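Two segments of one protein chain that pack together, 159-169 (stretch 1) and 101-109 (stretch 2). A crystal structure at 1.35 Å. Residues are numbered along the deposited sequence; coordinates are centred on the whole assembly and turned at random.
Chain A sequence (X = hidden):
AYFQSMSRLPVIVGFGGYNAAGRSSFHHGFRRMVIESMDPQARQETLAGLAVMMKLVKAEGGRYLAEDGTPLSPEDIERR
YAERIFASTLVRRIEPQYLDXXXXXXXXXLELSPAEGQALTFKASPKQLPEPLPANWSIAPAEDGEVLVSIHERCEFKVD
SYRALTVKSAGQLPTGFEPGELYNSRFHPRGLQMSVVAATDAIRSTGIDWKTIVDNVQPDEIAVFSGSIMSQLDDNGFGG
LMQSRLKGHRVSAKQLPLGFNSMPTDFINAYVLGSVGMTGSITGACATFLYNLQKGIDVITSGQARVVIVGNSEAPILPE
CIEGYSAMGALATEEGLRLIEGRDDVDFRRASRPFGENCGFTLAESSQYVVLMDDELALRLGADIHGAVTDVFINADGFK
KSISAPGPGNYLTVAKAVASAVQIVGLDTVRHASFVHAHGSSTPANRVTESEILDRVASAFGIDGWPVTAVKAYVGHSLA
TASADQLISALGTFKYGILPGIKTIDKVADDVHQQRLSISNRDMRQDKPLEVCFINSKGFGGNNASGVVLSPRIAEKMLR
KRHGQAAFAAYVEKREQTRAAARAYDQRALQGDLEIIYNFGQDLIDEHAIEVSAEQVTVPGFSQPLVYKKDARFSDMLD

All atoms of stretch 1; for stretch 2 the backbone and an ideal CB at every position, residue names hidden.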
# COMPACT_ATOMS: atom_id res chain seq x y z
N VAL A 159 18.85 5.19 -28.98
CA VAL A 159 19.05 3.94 -29.72
C VAL A 159 18.98 2.74 -28.77
O VAL A 159 19.45 2.80 -27.64
CB VAL A 159 20.41 3.95 -30.48
CG1 VAL A 159 20.42 5.00 -31.54
CG2 VAL A 159 21.59 4.14 -29.54
N ASP A 160 18.43 1.63 -29.25
CA ASP A 160 18.38 0.40 -28.49
C ASP A 160 19.78 -0.09 -28.21
O ASP A 160 20.63 -0.11 -29.10
CB ASP A 160 17.61 -0.67 -29.25
CG ASP A 160 16.21 -0.23 -29.56
OD1 ASP A 160 15.49 0.18 -28.63
OD2 ASP A 160 15.85 -0.21 -30.75
N SER A 161 20.00 -0.49 -26.97
CA SER A 161 21.27 -1.06 -26.57
C SER A 161 21.03 -2.10 -25.47
O SER A 161 19.94 -2.15 -24.90
CB SER A 161 22.21 0.04 -26.07
OG SER A 161 23.56 -0.40 -26.02
N TYR A 162 22.03 -2.93 -25.20
CA TYR A 162 21.91 -4.03 -24.25
C TYR A 162 23.05 -4.01 -23.26
O TYR A 162 24.21 -3.80 -23.62
CB TYR A 162 21.83 -5.36 -25.02
CG TYR A 162 20.60 -5.35 -25.86
CD1 TYR A 162 20.61 -4.83 -27.15
CD2 TYR A 162 19.39 -5.80 -25.34
CE1 TYR A 162 19.44 -4.76 -27.90
CE2 TYR A 162 18.23 -5.75 -26.09
CZ TYR A 162 18.26 -5.23 -27.36
OH TYR A 162 17.09 -5.18 -28.10
N ARG A 163 22.72 -4.22 -21.99
CA ARG A 163 23.73 -4.19 -20.94
C ARG A 163 23.58 -5.37 -20.00
O ARG A 163 22.54 -6.03 -19.96
CB ARG A 163 23.65 -2.88 -20.15
CG ARG A 163 22.35 -2.71 -19.36
CD ARG A 163 22.28 -1.37 -18.66
NE ARG A 163 23.36 -1.23 -17.68
CZ ARG A 163 23.31 -1.67 -16.43
NH1 ARG A 163 22.22 -2.26 -15.95
NH2 ARG A 163 24.37 -1.51 -15.65
N ALA A 164 24.63 -5.62 -19.23
CA ALA A 164 24.61 -6.67 -18.23
C ALA A 164 24.26 -6.08 -16.87
O ALA A 164 24.68 -4.99 -16.54
CB ALA A 164 25.94 -7.36 -18.18
N LEU A 165 23.46 -6.82 -16.11
CA LEU A 165 23.19 -6.47 -14.72
C LEU A 165 24.33 -7.02 -13.87
O LEU A 165 24.92 -8.05 -14.19
CB LEU A 165 21.88 -7.10 -14.26
CG LEU A 165 20.59 -6.73 -15.00
CD1 LEU A 165 19.43 -7.58 -14.52
CD2 LEU A 165 20.27 -5.26 -14.80
N THR A 166 24.65 -6.34 -12.78
CA THR A 166 25.67 -6.86 -11.87
C THR A 166 25.17 -8.06 -11.06
O THR A 166 25.96 -8.81 -10.51
CB THR A 166 26.14 -5.79 -10.89
OG1 THR A 166 25.03 -5.38 -10.09
CG2 THR A 166 26.74 -4.59 -11.64
N VAL A 167 23.85 -8.22 -10.99
CA VAL A 167 23.18 -9.30 -10.26
C VAL A 167 22.69 -10.34 -11.26
O VAL A 167 22.10 -9.98 -12.28
CB VAL A 167 21.98 -8.71 -9.47
CG1 VAL A 167 21.07 -9.79 -8.91
CG2 VAL A 167 22.51 -7.80 -8.37
N LYS A 168 22.94 -11.62 -10.98
CA LYS A 168 22.61 -12.67 -11.94
C LYS A 168 21.63 -13.70 -11.37
O LYS A 168 21.32 -14.66 -12.07
CB LYS A 168 23.86 -13.45 -12.40
CG LYS A 168 25.08 -12.60 -12.81
CD LYS A 168 24.86 -11.82 -14.07
CE LYS A 168 26.12 -11.02 -14.44
NZ LYS A 168 25.86 -10.18 -15.62
N SER A 169 21.19 -13.53 -10.12
CA SER A 169 20.45 -14.57 -9.41
C SER A 169 19.15 -14.08 -8.80
O SER A 169 18.99 -12.90 -8.53
CB SER A 169 21.34 -15.19 -8.33
OG SER A 169 22.03 -14.18 -7.62
N UNK A 101 20.28 -11.73 -17.82
CA UNK A 101 20.99 -10.79 -16.96
C UNK A 101 22.31 -10.31 -17.57
O UNK A 101 22.96 -9.48 -16.96
CB UNK A 101 21.26 -11.44 -15.60
N UNK A 102 22.68 -10.83 -18.74
CA UNK A 102 23.79 -10.28 -19.50
C UNK A 102 23.34 -9.43 -20.70
O UNK A 102 24.17 -8.93 -21.46
CB UNK A 102 24.69 -11.42 -19.98
N UNK A 103 22.03 -9.25 -20.86
CA UNK A 103 21.53 -8.51 -22.02
C UNK A 103 20.14 -7.93 -21.77
O UNK A 103 19.12 -8.44 -22.27
CB UNK A 103 21.50 -9.42 -23.25
N UNK A 104 20.10 -6.86 -20.99
CA UNK A 104 18.85 -6.15 -20.73
C UNK A 104 18.81 -4.91 -21.60
O UNK A 104 19.79 -4.19 -21.74
CB UNK A 104 18.71 -5.78 -19.25
N UNK A 105 17.64 -4.66 -22.17
CA UNK A 105 17.43 -3.54 -23.06
C UNK A 105 17.41 -2.21 -22.32
O UNK A 105 16.87 -2.10 -21.21
CB UNK A 105 16.12 -3.73 -23.83
N UNK A 106 18.00 -1.21 -22.95
CA UNK A 106 17.80 0.18 -22.57
C UNK A 106 18.01 1.05 -23.80
O UNK A 106 18.19 0.54 -24.90
CB UNK A 106 18.74 0.59 -21.44
N UNK A 107 17.97 2.37 -23.61
CA UNK A 107 18.30 3.31 -24.69
C UNK A 107 19.57 4.06 -24.34
O UNK A 107 19.65 4.62 -23.26
CB UNK A 107 17.15 4.29 -24.94
N UNK A 108 20.54 4.13 -25.25
CA UNK A 108 21.62 5.10 -25.12
C UNK A 108 21.20 6.38 -25.81
O UNK A 108 20.50 6.34 -26.81
CB UNK A 108 22.93 4.56 -25.71
N UNK A 109 21.69 7.50 -25.28
CA UNK A 109 21.61 8.77 -25.97
C UNK A 109 22.74 8.80 -27.01
O UNK A 109 23.91 8.72 -26.66
CB UNK A 109 21.71 9.94 -24.99

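Position 101 lies before the strand. Its carbonyl O accepts a hydrogen bond from Leu-165 N (2.8 Å), and its ideal CB sits 3.7 Å from Val-167 O and 3.9 Å from Lys-168 CD. A compact apolar side chain would suit this site, and the phi of -74° also admits proline. The residue is Pro-101, whose ring packs against the Lys-168 chain; Lys-168 NZ adds a weak hydrogen bond to Pro-101 O (3.3 Å).

At 102, CA-to-CB points away, but Lys-168 NZ lies 4.7 Å from the ideal CB. An acidic side chain, or a polar acceptor such as asparagine, could turn back to meet it. Asp-102 does so with chi1 in m: its OD1 forms a salt bridge with Lys-168 NZ at 2.8 Å.

Position 103 also points away, its ideal CB nearest to Tyr-162 CB (4.4 Å), so many residues would fit. Ala-103 adds a light apolar contact there.

Position 104 pairs with Arg-163 through two backbone hydrogen bonds, N to Arg-163 O (2.8 Å) and O to Arg-163 N (2.9 Å). Its CB shares a sheet face with Arg-163 and lies 4.7 Å from Leu-165 CG, favouring a branched aliphatic residue. Val-104 places CG2 3.5 Å from Arg-163 CG and 3.9 Å from Leu-165 CD2.

The CB at 105 is on the opposite face, 3.7 Å from Tyr-162 CE2, with the Asp-160 carboxylate farther along that face. An aromatic or a long donor side chain would suit it. His-105, chi1 t, satisfies both features: NE2 donates to Asp-160 OD1 (2.7 Å, nearly linear), while the ring edge turns toward the Tyr-162 face in an offset edge-to-face pair.

Position 106 forms a hydrogen-bonded pair with Ser-161, on the face carrying Arg-163. The ideal CB is 4.9 Å from Arg-163 CD, leaving room for a large flat side chain or a long aliphatic one. Trp-106, chi1 p, lays its five-membered ring against Arg-163 CD, which lies 3.8 Å from the ring centroid and almost on its normal. Its NE1 donates to a water that also contacts Ser-161 OG and donates to Tyr-162 O.

At 107 the CB returns to the face of Asp-160, where a polar residue is plausible. His-107 brings CD2 to 3.6 Å from Asp-160 OD1.

Position 108 pairs with Val-159, its CB 4.1 Å from Val-159 CG2; aliphatic length is welcome. Lys-108 passes CE 3.7 Å from Ser-161 OG before its end leads away.

Position 109, Val-109, meets nothing of stretch 1.

Stretch 2 101-109: PDAVHWHKV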
# COMPACT_ATOMS: atom_id res chain seq x y z
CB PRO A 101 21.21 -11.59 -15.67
CG PRO A 101 21.30 -13.00 -16.17
CD PRO A 101 20.27 -13.09 -17.24
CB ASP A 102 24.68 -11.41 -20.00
CG ASP A 102 25.39 -12.11 -18.87
OD1 ASP A 102 26.07 -11.41 -18.08
OD2 ASP A 102 25.26 -13.35 -18.75
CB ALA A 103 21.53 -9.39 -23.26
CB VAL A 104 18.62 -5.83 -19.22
CG1 VAL A 104 18.54 -7.09 -18.38
CG2 VAL A 104 19.68 -4.93 -18.66
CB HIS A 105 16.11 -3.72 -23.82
CG HIS A 105 15.74 -2.53 -24.65
ND1 HIS A 105 14.92 -1.52 -24.19
CD2 HIS A 105 16.06 -2.20 -25.93
CE1 HIS A 105 14.78 -0.60 -25.13
NE2 HIS A 105 15.45 -1.00 -26.20
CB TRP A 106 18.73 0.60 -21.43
CG TRP A 106 20.21 0.56 -21.70
CD1 TRP A 106 20.95 -0.50 -22.19
CD2 TRP A 106 21.16 1.60 -21.42
NE1 TRP A 106 22.27 -0.15 -22.26
CE2 TRP A 106 22.43 1.13 -21.80
CE3 TRP A 106 21.04 2.91 -20.92
CZ2 TRP A 106 23.58 1.91 -21.68
CZ3 TRP A 106 22.18 3.68 -20.81
CH2 TRP A 106 23.43 3.17 -21.17
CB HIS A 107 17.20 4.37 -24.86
CG HIS A 107 15.90 3.85 -25.37
ND1 HIS A 107 14.69 4.41 -25.02
CD2 HIS A 107 15.60 2.84 -26.23
CE1 HIS A 107 13.71 3.75 -25.61
NE2 HIS A 107 14.24 2.81 -26.37
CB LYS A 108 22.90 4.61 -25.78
CG LYS A 108 23.65 3.55 -25.02
CD LYS A 108 25.02 3.36 -25.67
CE LYS A 108 25.84 2.28 -25.00
NZ LYS A 108 27.18 2.20 -25.64
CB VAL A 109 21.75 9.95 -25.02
CG1 VAL A 109 21.79 11.28 -25.79
CG2 VAL A 109 20.61 9.94 -24.00
O HOH W 1 24.61 -1.13 -23.61
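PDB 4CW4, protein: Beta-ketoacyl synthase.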